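Local coordinates for protein histone acetyltransferase, ELP3 family (Methanocaldococcus infernus, PDB 6IA8) that mediates formation of 5-carboxymethyluridine at the wobble position of tRNAs, using acetyl-CoA and S-adenosyl-L-methionine, at residues Q218-E223 / F271-T276. Numbering follows the deposited sequence.
Sequences QSIYNE and FKEIFT
Ile220 lies over the side chains of Glu273 and Ile274 on helix 264-276, one branch to each, and supplies most of the surface that the 218-223 side brings. Its CD1 methyl meets the carboxylate end of Glu273 most closely, 3.6 Å from CD, with CB and CG a little farther away. Because CG of Glu273 points away from the backbone N (chi1 -170°) and the chain is extended beyond, the carboxylate is carried out to this methyl at the partly exposed edge of the contact, while OE2 makes a weak hydrogen bond to Asn277. The other branch, Ile220 CG2, packs 4.0 Å from Ile274 CD1, and the buried Ile274 continues inward to Leu255 of strand 250-255. A beta-branched residue suits this place because its two arms can meet two successive helix residues. Replacing it with an alanine would probably leave a gap over Ile274 and beside Glu273, and bare the Tyr221 ring face on which CG1 lies, 4.1 Å above the ring centre. Tyrosine suits its place by doing two jobs: its ring face covers Ile220 while its hydroxyl hydrogen-bonds to the Met266 carbonyl of helix 264-276. Ser219 OG accepts from Tyr221 N at 3.1 Å, an ST turn that shapes the loop just before helix 222-227. The contact thus packs the loop after strand 212-218 against the helix following strand 250-255, an arrangement typical of the parallel beta/alpha radical SAM core.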
loop_
_atom_site.group_PDB
_atom_site.type_symbol
_atom_site.label_atom_id
_atom_site.label_comp_id
_atom_site.label_asym_id
_atom_site.label_seq_id
_atom_site.Cartn_x
_atom_site.Cartn_y
_atom_site.Cartn_z
ATOM N N GLN A 218 9.367 10.725 2.881
ATOM C CA GLN A 218 10.575 10.766 3.698
ATOM C C GLN A 218 10.337 11.555 4.972
ATOM O O GLN A 218 10.438 10.977 6.055
ATOM C CB GLN A 218 11.743 11.351 2.924
ATOM C CG GLN A 218 11.904 10.841 1.496
ATOM C CD GLN A 218 11.789 9.346 1.353
ATOM O OE1 GLN A 218 11.785 8.599 2.329
ATOM N NE2 GLN A 218 11.673 8.901 0.116
ATOM N N SER A 219 9.987 12.844 4.851
ATOM C CA SER A 219 9.717 13.727 5.975
ATOM C C SER A 219 8.594 14.694 5.611
ATOM O O SER A 219 8.399 15.049 4.446
ATOM C CB SER A 219 10.994 14.510 6.354
ATOM O OG SER A 219 10.737 15.454 7.363
ATOM N N ILE A 220 7.880 15.157 6.636
ATOM C CA ILE A 220 6.887 16.207 6.457
ATOM C C ILE A 220 7.405 17.590 6.847
ATOM O O ILE A 220 6.619 18.560 6.865
ATOM C CB ILE A 220 5.600 15.886 7.237
ATOM C CG1 ILE A 220 5.853 15.883 8.744
ATOM C CG2 ILE A 220 4.998 14.587 6.770
ATOM C CD1 ILE A 220 4.533 15.880 9.569
ATOM N N TYR A 221 8.706 17.732 7.117
ATOM C CA TYR A 221 9.265 19.019 7.521
ATOM C C TYR A 221 10.131 19.586 6.402
ATOM O O TYR A 221 11.131 18.970 6.020
ATOM C CB TYR A 221 10.089 18.890 8.801
ATOM C CG TYR A 221 9.313 18.342 9.975
ATOM C CD1 TYR A 221 8.237 19.035 10.490
ATOM C CD2 TYR A 221 9.663 17.114 10.567
ATOM C CE1 TYR A 221 7.511 18.522 11.569
ATOM C CE2 TYR A 221 8.962 16.612 11.634
ATOM C CZ TYR A 221 7.893 17.316 12.135
ATOM O OH TYR A 221 7.198 16.817 13.208
ATOM N N ASN A 222 9.764 20.765 5.888
ATOM C CA ASN A 222 10.515 21.352 4.778
ATOM C C ASN A 222 11.965 21.634 5.145
ATOM O O ASN A 222 12.842 21.574 4.269
ATOM C CB ASN A 222 9.820 22.621 4.282
ATOM C CG ASN A 222 8.612 22.302 3.410
ATOM O OD1 ASN A 222 8.492 21.213 2.849
ATOM N ND2 ASN A 222 7.711 23.237 3.313
ATOM N N GLU A 223 12.242 21.932 6.421
ATOM C CA GLU A 223 13.625 22.138 6.838
ATOM C C GLU A 223 14.460 20.905 6.543
ATOM O O GLU A 223 15.578 21.014 6.025
ATOM C CB GLU A 223 13.711 22.472 8.328
ATOM C CG GLU A 223 15.145 22.669 8.816
ATOM C CD GLU A 223 15.439 21.982 10.159
ATOM O OE1 GLU A 223 16.629 21.868 10.523
ATOM O OE2 GLU A 223 14.496 21.555 10.863
ATOM N N PHE A 271 4.947 11.325 13.206
ATOM C CA PHE A 271 3.984 10.232 13.116
ATOM C C PHE A 271 2.628 10.615 13.697
ATOM O O PHE A 271 1.575 10.231 13.149
ATOM C CB PHE A 271 4.557 8.984 13.776
ATOM C CG PHE A 271 5.630 8.328 12.920
ATOM C CD1 PHE A 271 5.295 7.616 11.781
ATOM C CD2 PHE A 271 6.963 8.451 13.261
ATOM C CE1 PHE A 271 6.279 7.046 10.991
ATOM C CE2 PHE A 271 7.964 7.900 12.469
ATOM C CZ PHE A 271 7.626 7.187 11.343
ATOM N N LYS A 272 2.622 11.319 14.830
ATOM C CA LYS A 272 1.348 11.756 15.388
ATOM C C LYS A 272 0.611 12.630 14.376
ATOM O O LYS A 272 -0.601 12.476 14.144
ATOM C CB LYS A 272 1.574 12.494 16.717
ATOM C CG LYS A 272 0.316 13.004 17.367
ATOM C CD LYS A 272 0.591 13.542 18.772
ATOM C CE LYS A 272 -0.648 14.205 19.383
ATOM N NZ LYS A 272 -0.377 14.747 20.743
ATOM N N GLU A 273 1.349 13.543 13.739
ATOM C CA GLU A 273 0.729 14.483 12.826
ATOM C C GLU A 273 0.170 13.769 11.610
ATOM O O GLU A 273 -0.917 14.113 11.149
ATOM C CB GLU A 273 1.724 15.560 12.407
ATOM C CG GLU A 273 1.095 16.697 11.644
ATOM C CD GLU A 273 2.063 17.838 11.404
ATOM O OE1 GLU A 273 3.070 17.927 12.150
ATOM O OE2 GLU A 273 1.817 18.619 10.467
ATOM N N ILE A 274 0.885 12.765 11.088
ATOM C CA ILE A 274 0.458 12.060 9.883
ATOM C C ILE A 274 -0.860 11.331 10.101
ATOM O O ILE A 274 -1.614 11.098 9.136
ATOM C CB ILE A 274 1.585 11.097 9.440
ATOM C CG1 ILE A 274 2.701 11.922 8.751
ATOM C CG2 ILE A 274 1.064 10.027 8.548
ATOM C CD1 ILE A 274 3.988 11.163 8.517
ATOM N N PHE A 275 -1.159 10.952 11.347
ATOM C CA PHE A 275 -2.382 10.202 11.636
ATOM C C PHE A 275 -3.502 11.040 12.249
ATOM O O PHE A 275 -4.597 10.492 12.515
ATOM C CB PHE A 275 -2.065 9.027 12.566
ATOM C CG PHE A 275 -1.045 8.069 11.995
ATOM C CD1 PHE A 275 -1.136 7.662 10.676
ATOM C CD2 PHE A 275 0.015 7.622 12.767
ATOM C CE1 PHE A 275 -0.168 6.813 10.130
ATOM C CE2 PHE A 275 0.942 6.755 12.246
ATOM C CZ PHE A 275 0.854 6.365 10.932
ATOM N N THR A 276 -3.257 12.341 12.506
ATOM C CA THR A 276 -4.241 13.194 13.173
ATOM C C THR A 276 -4.388 14.568 12.515
ATOM O O THR A 276 -5.132 15.415 13.025
ATOM C CB THR A 276 -3.928 13.403 14.674
ATOM O OG1 THR A 276 -2.658 14.065 14.849
ATOM C CG2 THR A 276 -3.917 12.094 15.439
#